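Long-range contacts in cell division control protein 45 cdc45 putative (Entamoeba histolytica, PDB 6CC2), which probably acts in DNA replication as the Cdc45 subunit of the CMG helicase (Cdc45-MCM-GINS), and belongs to a family related to RecJ-like DHH phosphoesterases: residues 1-5 against 117-123; 86-91 against 104-108; 108-114 against 174-180. All blocks are in the same frame, centred on the assembly; numbering follows the deposited sequence.

Contact 1: 1-5 against 117-123; sequences MIING and VTNTNIG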
HETATM    1  N   MSE A   1      -1.931   7.190  26.004  1.00 26.57           N
HETATM    2  CA  MSE A   1      -3.371   7.253  26.246  1.00 35.85           C
HETATM    3  C   MSE A   1      -4.142   7.264  24.935  1.00 29.24           C
HETATM    4  O   MSE A   1      -3.588   7.590  23.887  1.00 28.97           O
HETATM    5  CB  MSE A   1      -3.728   8.490  27.067  1.00 59.93           C
HETATM    6  CG  MSE A   1      -3.361   9.809  26.417  1.00 84.27           C
HETATM    7 SE   MSE A   1      -3.912  11.333  27.509  1.00110.51          SE
HETATM    8  CE  MSE A   1      -3.127  12.763  26.438  1.00120.37           C
ATOM      9  N   ILE A   2      -5.406   6.878  24.994  1.00 30.92           N
ATOM     10  CA  ILE A   2      -6.287   6.904  23.822  1.00 35.51           C
ATOM     11  C   ILE A   2      -6.976   8.264  23.758  1.00 38.31           C
ATOM     12  O   ILE A   2      -7.580   8.712  24.745  1.00 41.25           O
ATOM     13  CB  ILE A   2      -7.323   5.774  23.885  1.00 43.44           C
ATOM     14  CG1 ILE A   2      -6.637   4.405  23.872  1.00 48.00           C
ATOM     15  CG2 ILE A   2      -8.313   5.894  22.731  1.00 44.19           C
ATOM     16  CD1 ILE A   2      -5.883   4.104  22.621  1.00 54.93           C
ATOM     17  N   ILE A   3      -6.869   8.925  22.607  1.00 36.92           N
ATOM     18  CA  ILE A   3      -7.554  10.193  22.340  1.00 38.03           C
ATOM     19  C   ILE A   3      -8.691   9.896  21.373  1.00 34.90           C
ATOM     20  O   ILE A   3      -8.466   9.306  20.312  1.00 38.47           O
ATOM     21  CB  ILE A   3      -6.598  11.241  21.738  1.00 36.59           C
ATOM     22  CG1 ILE A   3      -5.353  11.416  22.608  1.00 36.18           C
ATOM     23  CG2 ILE A   3      -7.305  12.576  21.560  1.00 39.47           C
ATOM     24  CD1 ILE A   3      -5.638  11.714  24.064  1.00 43.01           C
ATOM     25  N   ASN A   4      -9.896  10.294  21.735  1.00 32.64           N
ATOM     26  CA  ASN A   4     -11.073  10.081  20.910  1.00 37.21           C
ATOM     27  C   ASN A   4     -11.696  11.435  20.566  1.00 35.08           C
ATOM     28  O   ASN A   4     -11.148  12.489  20.878  1.00 34.96           O
ATOM     29  CB  ASN A   4     -12.063   9.152  21.625  1.00 46.70           C
ATOM     30  CG  ASN A   4     -12.783   9.834  22.767  1.00 59.38           C
ATOM     31  OD1 ASN A   4     -12.223  10.024  23.848  1.00 63.06           O
ATOM     32  ND2 ASN A   4     -14.036  10.198  22.540  1.00 69.55           N
ATOM     33  N   GLY A   5     -12.864  11.394  19.924  1.00 33.25           N
ATOM     34  CA  GLY A   5     -13.467  12.607  19.402  1.00 34.83           C
ATOM     35  C   GLY A   5     -13.781  13.645  20.456  1.00 35.82           C
ATOM     36  O   GLY A   5     -13.781  14.844  20.169  1.00 38.87           O
ATOM     37  N   VAL A 117      -0.481   2.865  25.546  1.00 27.74           N
ATOM     38  CA  VAL A 117      -1.829   3.143  26.015  1.00 28.76           C
ATOM     39  C   VAL A 117      -1.800   3.773  27.399  1.00 29.33           C
ATOM     40  O   VAL A 117      -2.581   4.683  27.695  1.00 33.39           O
ATOM     41  CB  VAL A 117      -2.678   1.856  26.009  1.00 34.34           C
ATOM     42  CG1 VAL A 117      -4.045   2.116  26.609  1.00 35.41           C
ATOM     43  CG2 VAL A 117      -2.817   1.309  24.602  1.00 35.09           C
ATOM     44  N   THR A 118      -0.927   3.284  28.282  1.00 30.08           N
ATOM     45  CA  THR A 118      -0.918   3.774  29.654  1.00 34.44           C
ATOM     46  C   THR A 118      -0.106   5.054  29.833  1.00 35.64           C
ATOM     47  O   THR A 118      -0.206   5.682  30.890  1.00 37.46           O
ATOM     48  CB  THR A 118      -0.381   2.695  30.602  1.00 39.20           C
ATOM     49  OG1 THR A 118       0.949   2.339  30.223  1.00 39.81           O
ATOM     50  CG2 THR A 118      -1.265   1.462  30.558  1.00 40.65           C
ATOM     51  N   ASN A 119       0.668   5.461  28.836  1.00 32.07           N
ATOM     52  CA  ASN A 119       1.492   6.658  28.932  1.00 31.74           C
ATOM     53  C   ASN A 119       0.629   7.888  28.677  1.00 33.31           C
ATOM     54  O   ASN A 119       0.091   8.062  27.576  1.00 32.84           O
ATOM     55  CB  ASN A 119       2.633   6.580  27.925  1.00 30.49           C
ATOM     56  CG  ASN A 119       3.674   7.669  28.128  1.00 32.93           C
ATOM     57  OD1 ASN A 119       3.339   8.830  28.379  1.00 35.67           O
ATOM     58  ND2 ASN A 119       4.942   7.290  28.042  1.00 34.56           N
ATOM     59  N   THR A 120       0.520   8.757  29.682  1.00 35.47           N
ATOM     60  CA  THR A 120      -0.295   9.955  29.524  1.00 33.41           C
ATOM     61  C   THR A 120       0.300  10.960  28.547  1.00 33.85           C
ATOM     62  O   THR A 120      -0.398  11.913  28.174  1.00 36.97           O
ATOM     63  CB  THR A 120      -0.508  10.636  30.889  1.00 38.11           C
ATOM     64  OG1 THR A 120       0.752  10.783  31.551  1.00 38.97           O
ATOM     65  CG2 THR A 120      -1.434   9.812  31.757  1.00 47.80           C
ATOM     66  N   ASN A 121       1.548  10.776  28.128  1.00 32.11           N
ATOM     67  CA  ASN A 121       2.232  11.709  27.240  1.00 37.53           C
ATOM     68  C   ASN A 121       2.262  11.235  25.793  1.00 34.24           C
ATOM     69  O   ASN A 121       2.911  11.863  24.959  1.00 36.09           O
ATOM     70  CB  ASN A 121       3.662  11.937  27.733  1.00 59.99           C
ATOM     71  CG  ASN A 121       4.162  13.335  27.434  1.00 87.38           C
ATOM     72  OD1 ASN A 121       4.581  13.635  26.314  1.00 87.50           O
ATOM     73  ND2 ASN A 121       4.124  14.201  28.442  1.00106.01           N
ATOM     74  N   ILE A 122       1.580  10.143  25.480  1.00 29.49           N
ATOM     75  CA  ILE A 122       1.489   9.619  24.126  1.00 26.32           C
ATOM     76  C   ILE A 122       0.013   9.623  23.749  1.00 29.80           C
ATOM     77  O   ILE A 122      -0.804   8.978  24.417  1.00 39.00           O
ATOM     78  CB  ILE A 122       2.097   8.215  24.012  1.00 27.42           C
ATOM     79  CG1 ILE A 122       3.586   8.264  24.342  1.00 33.01           C
ATOM     80  CG2 ILE A 122       1.890   7.649  22.589  1.00 28.78           C
ATOM     81  CD1 ILE A 122       4.247   6.912  24.473  1.00 38.21           C
ATOM     82  N   GLY A 123      -0.328  10.378  22.710  1.00 27.07           N
ATOM     83  CA  GLY A 123      -1.709  10.504  22.293  1.00 25.04           C
ATOM     84  C   GLY A 123      -2.051   9.605  21.116  1.00 25.70           C
ATOM     85  O   GLY A 123      -1.755   9.949  19.966  1.00 25.32           O
TER
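The side chain of Met-1, a selenomethionine in this crystal, lies over the backbone of the turn that carries Thr-120 and Ile-122. Its methyl CE comes within 3.3 Å of Thr-120 O, and nearer the backbone CG rests 3.4 Å from Ile-122 O. CG is tucked between the backbone N and the carbonyl carbon (chi1 60°); beyond it the chain is extended, which carries selenium and methyl along the turn as far as Thr-120.

The backbone nitrogen of the same residue does the polar work. Met-1 N donates to Ile-122 O at 2.6 Å, approaching almost in line with the carbonyl, and to Asn-119 O at 2.7 Å, this time from above the carbonyl plane, 36° out of it. As the first residue of the chain, Met-1 probably carries a charged ammonium group. It sits by the C-terminal end of helix 114-118, where the helix dipole would favour a positive charge. Met-1 CA adds a C-H...O contact of 3.1 Å to Val-117 O.

In the fold, strand 2-3 is an outermost strand of a six-stranded parallel sheet and lies beside strand 122-125, with Met-1 and Ile-3 both bonded through the backbone to Leu-124. The chain comes off helix 114-118 and enters strand 122-125 through a type I turn from Asn-119 to Ile-122. Asn-119 braces that turn with its own side chain: OD1 accepts from Asn-121 N at 2.7 Å, in the carbonyl plane, forming an Asx turn.

Apolar contacts flank the strand. Ile-3 CG1 lies against the bare backbone of Gly-123, 3.8 Å from its CA. Ile-2 CG1 meets Val-117 CG1 more loosely, at 4.4 Å, and both of these side chains also touch Phe-112 and Leu-124.

Contact 2: 86-91 against 104-108; sequences AGSIDV and YIIDS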
ATOM      1  N   ALA A  86       4.334   3.495  14.679  1.00 20.45           N
ATOM      2  CA  ALA A  86       4.655   3.800  16.064  1.00 22.00           C
ATOM      3  C   ALA A  86       3.604   3.357  17.069  1.00 21.09           C
ATOM      4  O   ALA A  86       3.920   3.175  18.248  1.00 20.23           O
ATOM      5  CB  ALA A  86       4.892   5.301  16.259  1.00 24.46           C
ATOM      6  N   GLY A  87       2.355   3.171  16.641  1.00 20.64           N
ATOM      7  CA  GLY A  87       1.310   2.832  17.600  1.00 22.73           C
ATOM      8  C   GLY A  87       1.518   1.497  18.293  1.00 23.12           C
ATOM      9  O   GLY A  87       1.102   1.321  19.436  1.00 21.43           O
ATOM     10  N   SER A  88       2.131   0.530  17.610  1.00 23.37           N
ATOM     11  CA  SER A  88       2.258  -0.818  18.148  1.00 27.71           C
ATOM     12  C   SER A  88       3.658  -1.134  18.669  1.00 26.68           C
ATOM     13  O   SER A  88       3.921  -2.283  19.043  1.00 27.13           O
ATOM     14  CB  SER A  88       1.834  -1.842  17.095  1.00 31.54           C
ATOM     15  OG  SER A  88       0.440  -1.669  16.822  1.00 32.00           O
ATOM     16  N   ILE A  89       4.544  -0.147  18.761  1.00 23.41           N
ATOM     17  CA  ILE A  89       5.843  -0.351  19.378  1.00 24.21           C
ATOM     18  C   ILE A  89       5.916   0.460  20.671  1.00 26.14           C
ATOM     19  O   ILE A  89       5.113   1.356  20.914  1.00 25.85           O
ATOM     20  CB  ILE A  89       6.992   0.008  18.439  1.00 27.71           C
ATOM     21  CG1 ILE A  89       6.977   1.498  18.120  1.00 32.16           C
ATOM     22  CG2 ILE A  89       6.909  -0.810  17.163  1.00 30.99           C
ATOM     23  CD1 ILE A  89       8.271   1.990  17.482  1.00 40.87           C
ATOM     24  N   ASP A  90       6.916   0.147  21.490  1.00 26.73           N
ATOM     25  CA  ASP A  90       7.136   0.839  22.763  1.00 26.94           C
ATOM     26  C   ASP A  90       7.829   2.162  22.454  1.00 26.54           C
ATOM     27  O   ASP A  90       9.053   2.253  22.426  1.00 29.22           O
ATOM     28  CB  ASP A  90       7.952  -0.040  23.702  1.00 29.25           C
ATOM     29  CG  ASP A  90       8.049   0.532  25.106  1.00 34.69           C
ATOM     30  OD1 ASP A  90       7.697   1.713  25.297  1.00 34.79           O
ATOM     31  OD2 ASP A  90       8.480  -0.212  26.018  1.00 37.28           O
ATOM     32  N   VAL A  91       7.017   3.203  22.222  1.00 26.38           N
ATOM     33  CA  VAL A  91       7.528   4.490  21.762  1.00 28.39           C
ATOM     34  C   VAL A  91       8.462   5.113  22.790  1.00 30.72           C
ATOM     35  O   VAL A  91       9.510   5.672  22.436  1.00 30.37           O
ATOM     36  CB  VAL A  91       6.358   5.439  21.442  1.00 29.29           C
ATOM     37  CG1 VAL A  91       6.861   6.872  21.285  1.00 34.82           C
ATOM     38  CG2 VAL A  91       5.643   4.995  20.204  1.00 25.30           C
ATOM     39  N   TYR A 104       1.593  12.722  19.105  1.00 22.56           N
ATOM     40  CA  TYR A 104       0.337  12.128  18.673  1.00 21.56           C
ATOM     41  C   TYR A 104       0.621  11.036  17.664  1.00 19.55           C
ATOM     42  O   TYR A 104       1.546  11.137  16.845  1.00 21.78           O
ATOM     43  CB  TYR A 104      -0.610  13.180  18.076  1.00 23.27           C
ATOM     44  CG  TYR A 104      -1.027  14.213  19.093  1.00 22.66           C
ATOM     45  CD1 TYR A 104      -1.890  13.870  20.126  1.00 24.38           C
ATOM     46  CD2 TYR A 104      -0.559  15.513  19.034  1.00 25.76           C
ATOM     47  CE1 TYR A 104      -2.270  14.805  21.089  1.00 28.39           C
ATOM     48  CE2 TYR A 104      -0.936  16.449  19.982  1.00 27.16           C
ATOM     49  CZ  TYR A 104      -1.787  16.093  21.002  1.00 30.55           C
ATOM     50  OH  TYR A 104      -2.160  17.013  21.957  1.00 32.44           O
ATOM     51  N   ILE A 105      -0.192   9.991  17.711  1.00 19.96           N
ATOM     52  CA  ILE A 105      -0.041   8.845  16.829  1.00 20.48           C
ATOM     53  C   ILE A 105      -1.378   8.554  16.159  1.00 19.05           C
ATOM     54  O   ILE A 105      -2.400   8.390  16.834  1.00 19.55           O
ATOM     55  CB  ILE A 105       0.468   7.610  17.597  1.00 20.88           C
ATOM     56  CG1 ILE A 105       1.851   7.898  18.182  1.00 23.45           C
ATOM     57  CG2 ILE A 105       0.497   6.393  16.670  1.00 18.64           C
ATOM     58  CD1 ILE A 105       2.381   6.774  19.065  1.00 25.27           C
ATOM     59  N   ILE A 106      -1.367   8.489  14.826  1.00 18.28           N
ATOM     60  CA  ILE A 106      -2.518   8.069  14.039  1.00 19.85           C
ATOM     61  C   ILE A 106      -2.042   6.854  13.238  1.00 17.75           C
ATOM     62  O   ILE A 106      -1.356   7.000  12.229  1.00 20.44           O
ATOM     63  CB  ILE A 106      -3.036   9.162  13.115  1.00 20.32           C
ATOM     64  CG1 ILE A 106      -3.384  10.423  13.886  1.00 22.46           C
ATOM     65  CG2 ILE A 106      -4.299   8.676  12.361  1.00 22.09           C
ATOM     66  CD1 ILE A 106      -3.789  11.604  12.995  1.00 24.64           C
ATOM     67  N   ASP A 107      -2.400   5.661  13.693  1.00 19.32           N
ATOM     68  CA  ASP A 107      -1.822   4.422  13.147  1.00 18.37           C
ATOM     69  C   ASP A 107      -2.938   3.394  13.029  1.00 22.54           C
ATOM     70  O   ASP A 107      -3.751   3.236  13.945  1.00 24.43           O
ATOM     71  CB  ASP A 107      -0.702   3.924  14.073  1.00 19.14           C
ATOM     72  CG  ASP A 107       0.068   2.763  13.510  1.00 23.03           C
ATOM     73  OD1 ASP A 107      -0.318   2.243  12.436  1.00 23.81           O
ATOM     74  OD2 ASP A 107       1.075   2.346  14.141  1.00 25.40           O
ATOM     75  N   SER A 108      -2.976   2.693  11.902  1.00 20.23           N
ATOM     76  CA  SER A 108      -4.007   1.688  11.680  1.00 19.19           C
ATOM     77  C   SER A 108      -3.664   0.314  12.258  1.00 20.97           C
ATOM     78  O   SER A 108      -4.551  -0.543  12.322  1.00 19.74           O
ATOM     79  CB  SER A 108      -4.283   1.534  10.174  1.00 22.83           C
ATOM     80  OG  SER A 108      -3.147   0.999   9.500  1.00 22.91           O
TER
HETATM   81  O   HOH W   1      -0.814   1.017  16.327  1.00 28.27           O
HETATM   82  O   HOH W   2       2.850   0.386  14.888  1.00 28.63           O
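Ile-105, Asp-107 and Gly-87 carry this contact: Ile-105 from strand 102-106 and Asp-107 just beyond its end reach over to a glycine in the loop between strand 77-83 and helix 91-95. Ile-105 uses both of its branches. CG2 lies against the Gly-87 backbone, 3.7 Å from its N, while the longer branch brings CD1 against Ala-86 CB at 4.0 Å and Val-91 CG2 at 3.9 Å. Val-91 and Ile-105 run past each other in opposite directions, touching through these methyls. Ile-122 and Phe-82 also touch Ile-105 and extend this apolar patch.

Two residues further on, Asp-107 points to the same loop. With CG anti to the backbone N (chi1 -172°), the carboxylate reaches the type I turn from Ala-86 to Ile-89. OD2 accepts from Gly-87 N at 2.9 Å through its anti lone pair, with a bent angle of 142° at the hydrogen. One water bridges on from there, donating to Asp-107 OD2 at 2.7 Å and accepting from Ser-88 N at 2.8 Å. A second water joins OD2 weakly to Ser-88 OG, at 3.0 Å from that hydroxyl, whose protein partner is Pro-111 O.

The run Asp-107, Ser-108, His-109 probably corresponds to the DHH signature of the RecJ-like superfamily, in whose nuclease members the motif helps bind metal. Here OD1 of Asp-107 bonds His-109 ND1, and Ser-108 OG bonds Asp-84.

The carboxylate is thus held through both oxygens, one by the imidazole and the other by a backbone N-H and waters. This fixes the rotation of a buried acidic group and ties the turn at Gly-87 to the end of the strand.

Contact 3: 108-114 against 174-180; sequences SHRPFNK and DGEFYSE. With EDO (1,2-ethanediol), chain E.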
ATOM      1  N   SER A 108      -2.976   2.693  11.902  1.00 20.23           N
ATOM      2  CA  SER A 108      -4.007   1.688  11.680  1.00 19.19           C
ATOM      3  C   SER A 108      -3.664   0.314  12.258  1.00 20.97           C
ATOM      4  O   SER A 108      -4.551  -0.543  12.322  1.00 19.74           O
ATOM      5  CB  SER A 108      -4.283   1.534  10.174  1.00 22.83           C
ATOM      6  OG  SER A 108      -3.147   0.999   9.500  1.00 22.91           O
ATOM      7  N   HIS A 109      -2.414   0.092  12.672  1.00 22.94           N
ATOM      8  CA  HIS A 109      -2.046  -1.182  13.286  1.00 23.27           C
ATOM      9  C   HIS A 109      -2.765  -1.383  14.613  1.00 23.29           C
ATOM     10  O   HIS A 109      -2.963  -0.435  15.373  1.00 22.11           O
ATOM     11  CB  HIS A 109      -0.537  -1.234  13.540  1.00 22.47           C
ATOM     12  CG  HIS A 109       0.290  -1.267  12.294  1.00 28.03           C
ATOM     13  ND1 HIS A 109       0.679  -0.124  11.626  1.00 29.90           N
ATOM     14  CD2 HIS A 109       0.808  -2.310  11.598  1.00 30.99           C
ATOM     15  CE1 HIS A 109       1.398  -0.461  10.568  1.00 30.67           C
ATOM     16  NE2 HIS A 109       1.494  -1.782  10.531  1.00 30.69           N
ATOM     17  N   ARG A 110      -3.143  -2.630  14.895  1.00 21.04           N
ATOM     18  CA  ARG A 110      -3.718  -2.999  16.189  1.00 21.78           C
ATOM     19  C   ARG A 110      -3.162  -4.354  16.604  1.00 24.82           C
ATOM     20  O   ARG A 110      -2.782  -5.158  15.745  1.00 23.04           O
ATOM     21  CB  ARG A 110      -5.253  -3.090  16.141  1.00 22.41           C
ATOM     22  CG  ARG A 110      -5.961  -1.786  15.814  1.00 27.23           C
ATOM     23  CD  ARG A 110      -5.940  -0.824  16.996  1.00 27.75           C
ATOM     24  NE  ARG A 110      -6.850   0.301  16.742  1.00 28.89           N
ATOM     25  CZ  ARG A 110      -6.571   1.311  15.925  1.00 28.10           C
ATOM     26  NH1 ARG A 110      -7.467   2.261  15.721  1.00 29.47           N
ATOM     27  NH2 ARG A 110      -5.402   1.361  15.296  1.00 24.22           N
ATOM     28  N   PRO A 111      -3.118  -4.647  17.913  1.00 24.51           N
ATOM     29  CA  PRO A 111      -3.429  -3.751  19.039  1.00 23.84           C
ATOM     30  C   PRO A 111      -2.377  -2.667  19.249  1.00 22.94           C
ATOM     31  O   PRO A 111      -1.244  -2.799  18.808  1.00 22.81           O
ATOM     32  CB  PRO A 111      -3.469  -4.687  20.239  1.00 28.43           C
ATOM     33  CG  PRO A 111      -2.556  -5.806  19.865  1.00 31.33           C
ATOM     34  CD  PRO A 111      -2.787  -6.001  18.387  1.00 26.99           C
ATOM     35  N   PHE A 112      -2.758  -1.590  19.925  1.00 26.43           N
ATOM     36  CA  PHE A 112      -1.776  -0.617  20.382  1.00 24.17           C
ATOM     37  C   PHE A 112      -0.846  -1.245  21.419  1.00 25.47           C
ATOM     38  O   PHE A 112      -1.238  -2.134  22.186  1.00 25.36           O
ATOM     39  CB  PHE A 112      -2.478   0.584  20.989  1.00 23.11           C
ATOM     40  CG  PHE A 112      -3.259   1.409  20.010  1.00 24.00           C
ATOM     41  CD1 PHE A 112      -2.690   1.835  18.818  1.00 26.04           C
ATOM     42  CD2 PHE A 112      -4.555   1.792  20.303  1.00 26.95           C
ATOM     43  CE1 PHE A 112      -3.412   2.615  17.927  1.00 26.89           C
ATOM     44  CE2 PHE A 112      -5.279   2.573  19.417  1.00 26.18           C
ATOM     45  CZ  PHE A 112      -4.715   2.978  18.237  1.00 25.24           C
ATOM     46  N   ASN A 113       0.397  -0.777  21.443  1.00 24.68           N
ATOM     47  CA  ASN A 113       1.316  -1.173  22.507  1.00 24.51           C
ATOM     48  C   ASN A 113       0.772  -0.741  23.868  1.00 25.11           C
ATOM     49  O   ASN A 113       0.350   0.400  24.046  1.00 26.40           O
ATOM     50  CB  ASN A 113       2.696  -0.561  22.264  1.00 24.71           C
ATOM     51  CG  ASN A 113       3.663  -0.825  23.410  1.00 29.03           C
ATOM     52  OD1 ASN A 113       3.688  -0.098  24.392  1.00 32.13           O
ATOM     53  ND2 ASN A 113       4.465  -1.876  23.281  1.00 31.92           N
ATOM     54  N   LYS A 114       0.799  -1.660  24.835  1.00 26.17           N
ATOM     55  CA  LYS A 114       0.166  -1.398  26.125  1.00 26.77           C
ATOM     56  C   LYS A 114       0.824  -0.233  26.849  1.00 29.89           C
ATOM     57  O   LYS A 114       0.146   0.537  27.545  1.00 32.63           O
ATOM     58  CB  LYS A 114       0.178  -2.657  26.981  1.00 36.33           C
ATOM     59  CG  LYS A 114      -0.878  -3.681  26.563  1.00 57.88           C
ATOM     60  CD  LYS A 114      -0.666  -5.034  27.238  1.00 76.48           C
ATOM     61  CE  LYS A 114      -0.802  -4.946  28.750  1.00 85.43           C
ATOM     62  NZ  LYS A 114      -0.548  -6.263  29.400  1.00 88.70           N
ATOM     63  N   ASP A 174       3.584  -5.056  18.598  1.00 36.69           N
ATOM     64  CA  ASP A 174       2.436  -5.834  19.029  1.00 35.89           C
ATOM     65  C   ASP A 174       1.395  -5.992  17.932  1.00 34.18           C
ATOM     66  O   ASP A 174       0.347  -6.595  18.179  1.00 36.41           O
ATOM     67  CB  ASP A 174       1.786  -5.179  20.254  1.00 40.28           C
ATOM     68  CG  ASP A 174       2.663  -5.268  21.492  1.00 48.29           C
ATOM     69  OD1 ASP A 174       3.432  -6.246  21.612  1.00 48.17           O
ATOM     70  OD2 ASP A 174       2.581  -4.361  22.345  1.00 48.93           O
ATOM     71  N   GLY A 175       1.663  -5.480  16.734  1.00 31.77           N
ATOM     72  CA  GLY A 175       0.639  -5.457  15.704  1.00 31.18           C
ATOM     73  C   GLY A 175       0.221  -6.857  15.284  1.00 27.91           C
ATOM     74  O   GLY A 175       1.051  -7.752  15.105  1.00 29.29           O
ATOM     75  N   GLU A 176      -1.098  -7.042  15.142  1.00 24.10           N
ATOM     76  CA  GLU A 176      -1.667  -8.304  14.690  1.00 23.83           C
ATOM     77  C   GLU A 176      -2.680  -8.144  13.570  1.00 24.18           C
ATOM     78  O   GLU A 176      -3.000  -9.130  12.917  1.00 24.72           O
ATOM     79  CB  GLU A 176      -2.346  -9.063  15.852  1.00 30.79           C
ATOM     80  CG  GLU A 176      -1.403  -9.464  16.974  1.00 46.09           C
ATOM     81  CD  GLU A 176      -2.118 -10.168  18.118  1.00 58.28           C
ATOM     82  OE1 GLU A 176      -3.255 -10.649  17.915  1.00 58.31           O
ATOM     83  OE2 GLU A 176      -1.540 -10.236  19.225  1.00 61.90           O
ATOM     84  N   PHE A 177      -3.202  -6.953  13.330  1.00 21.68           N
ATOM     85  CA  PHE A 177      -4.157  -6.738  12.251  1.00 22.55           C
ATOM     86  C   PHE A 177      -4.254  -5.237  12.016  1.00 20.18           C
ATOM     87  O   PHE A 177      -3.590  -4.446  12.689  1.00 20.55           O
ATOM     88  CB  PHE A 177      -5.527  -7.350  12.576  1.00 23.85           C
ATOM     89  CG  PHE A 177      -6.131  -6.854  13.850  1.00 25.34           C
ATOM     90  CD1 PHE A 177      -5.815  -7.446  15.046  1.00 33.71           C
ATOM     91  CD2 PHE A 177      -6.996  -5.766  13.842  1.00 24.10           C
ATOM     92  CE1 PHE A 177      -6.360  -6.989  16.220  1.00 37.50           C
ATOM     93  CE2 PHE A 177      -7.550  -5.327  15.034  1.00 26.71           C
ATOM     94  CZ  PHE A 177      -7.220  -5.926  16.199  1.00 30.76           C
ATOM     95  N   TYR A 178      -5.060  -4.854  11.022  1.00 18.67           N
ATOM     96  CA  TYR A 178      -5.235  -3.472  10.623  1.00 19.44           C
ATOM     97  C   TYR A 178      -6.678  -3.047  10.850  1.00 23.56           C
ATOM     98  O   TYR A 178      -7.620  -3.792  10.528  1.00 25.05           O
ATOM     99  CB  TYR A 178      -4.861  -3.227   9.152  1.00 18.37           C
ATOM    100  CG  TYR A 178      -3.436  -3.598   8.835  1.00 20.83           C
ATOM    101  CD1 TYR A 178      -3.092  -4.921   8.531  1.00 22.57           C
ATOM    102  CD2 TYR A 178      -2.440  -2.664   8.854  1.00 21.98           C
ATOM    103  CE1 TYR A 178      -1.802  -5.265   8.264  1.00 23.21           C
ATOM    104  CE2 TYR A 178      -1.132  -3.003   8.566  1.00 22.50           C
ATOM    105  CZ  TYR A 178      -0.823  -4.316   8.279  1.00 27.20           C
ATOM    106  OH  TYR A 178       0.484  -4.665   7.993  1.00 35.55           O
ATOM    107  N   SER A 179      -6.837  -1.855  11.423  1.00 21.94           N
ATOM    108  CA  SER A 179      -8.146  -1.273  11.683  1.00 20.93           C
ATOM    109  C   SER A 179      -8.351  -0.046  10.803  1.00 19.56           C
ATOM    110  O   SER A 179      -7.858   0.012   9.665  1.00 19.76           O
ATOM    111  CB  SER A 179      -8.273  -0.949  13.169  1.00 23.81           C
ATOM    112  OG  SER A 179      -9.623  -0.605  13.501  1.00 25.27           O
ATOM    113  N   GLU A 180      -9.039   0.961  11.336  1.00 20.33           N
ATOM    114  CA  GLU A 180      -9.480   2.096  10.532  1.00 20.42           C
ATOM    115  C   GLU A 180      -8.347   2.807   9.798  1.00 19.26           C
ATOM    116  O   GLU A 180      -7.266   3.057  10.342  1.00 20.51           O
ATOM    117  CB  GLU A 180     -10.205   3.093  11.442  1.00 27.97           C
ATOM    118  CG  GLU A 180     -10.987   4.153  10.723  1.00 39.01           C
ATOM    119  CD  GLU A 180     -11.936   4.868  11.657  1.00 46.13           C
ATOM    120  OE1 GLU A 180     -11.489   5.257  12.756  1.00 39.63           O
ATOM    121  OE2 GLU A 180     -13.126   5.014  11.301  1.00 53.55           O
TER
HETATM  122  C1  EDO E 604     -11.620  -5.062  10.719  1.00 52.00           C
HETATM  123  O1  EDO E 604     -10.599  -5.261  11.706  1.00 50.40           O
HETATM  124  C2  EDO E 604     -11.339  -3.787   9.928  1.00 48.46           C
HETATM  125  O2  EDO E 604     -10.071  -3.881   9.272  1.00 36.99           O
HETATM  126  O   HOH W   3       2.206  -2.706   7.973  1.00 44.35           O
HETATM  127  O   HOH W   4      -6.810   3.552  13.023  1.00 33.32           O
HETATM  128  O   HOH W   5      -0.511  -4.851  23.381  1.00 48.58           O
HETATM  129  O   HOH W   6       1.617  -4.420  24.582  1.00 40.79           O
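A short antiparallel ribbon, strand 109-110 against 177-178, joins these segments, and a classic beta bulge ends it: Glu-176 and Phe-177 both face Arg-110. Arg-110 O accepts from Glu-176 N at 2.6 Å and from Phe-177 N at 3.0 Å, while Arg-110 N donates to Phe-177 O at 2.9 Å. Further along, Ser-179 N gives Ser-108 O an almost straight bond of 2.8 Å.

On one face of the ribbon, Arg-110 CB sits over the Phe-177 ring in a CH-pi contact, 3.8 Å from the centroid. The arginine chain bends at chi2 (-74°), bringing its guanidinium between Ser-179 CB and Phe-112 CZ, one on each flat side; NH2 bonds His-109 O, in the guanidinium plane, and Asp-107 O. On the other face, the His-109 and Tyr-178 side chains run alongside, pointing the same way, their rings oblique at 49°, with Tyr-178 CE2 3.5 Å from His-109 NE2. One water links His-109 NE2 at 2.8 Å with Tyr-178 OH, while Asp-107 holds ND1.

Pro-111, after a cis peptide, packs its CD against Asp-174 O. Strand 109-110 follows strand 102-106 and leads into helix 114-118, N-capped by Asn-113, while its partner runs on toward helix 182-192.

Overall arrangement
Contact 2 is fully buried, contact 1 partly so, and contact 3 lies at the surface. Contacts 1 and 2 share the parallel sheet, where strands 122-125 and 102-106 are neighbours and Gly-123 O probably bonds Ile-105 N. Contact 3 continues from contact 2 through Ser-108, and a probable bond from Asp-174 N to Ser-88 O ties the two again. Phe-112 is the side chain that joins contacts 1 and 3. The chemistry differs accordingly: a chain terminus gripped by carbonyls at the sheet edge, a carboxylate with two waters beside aliphatic packing in the core, and backbone pairing with rings, an arginine and more waters outside.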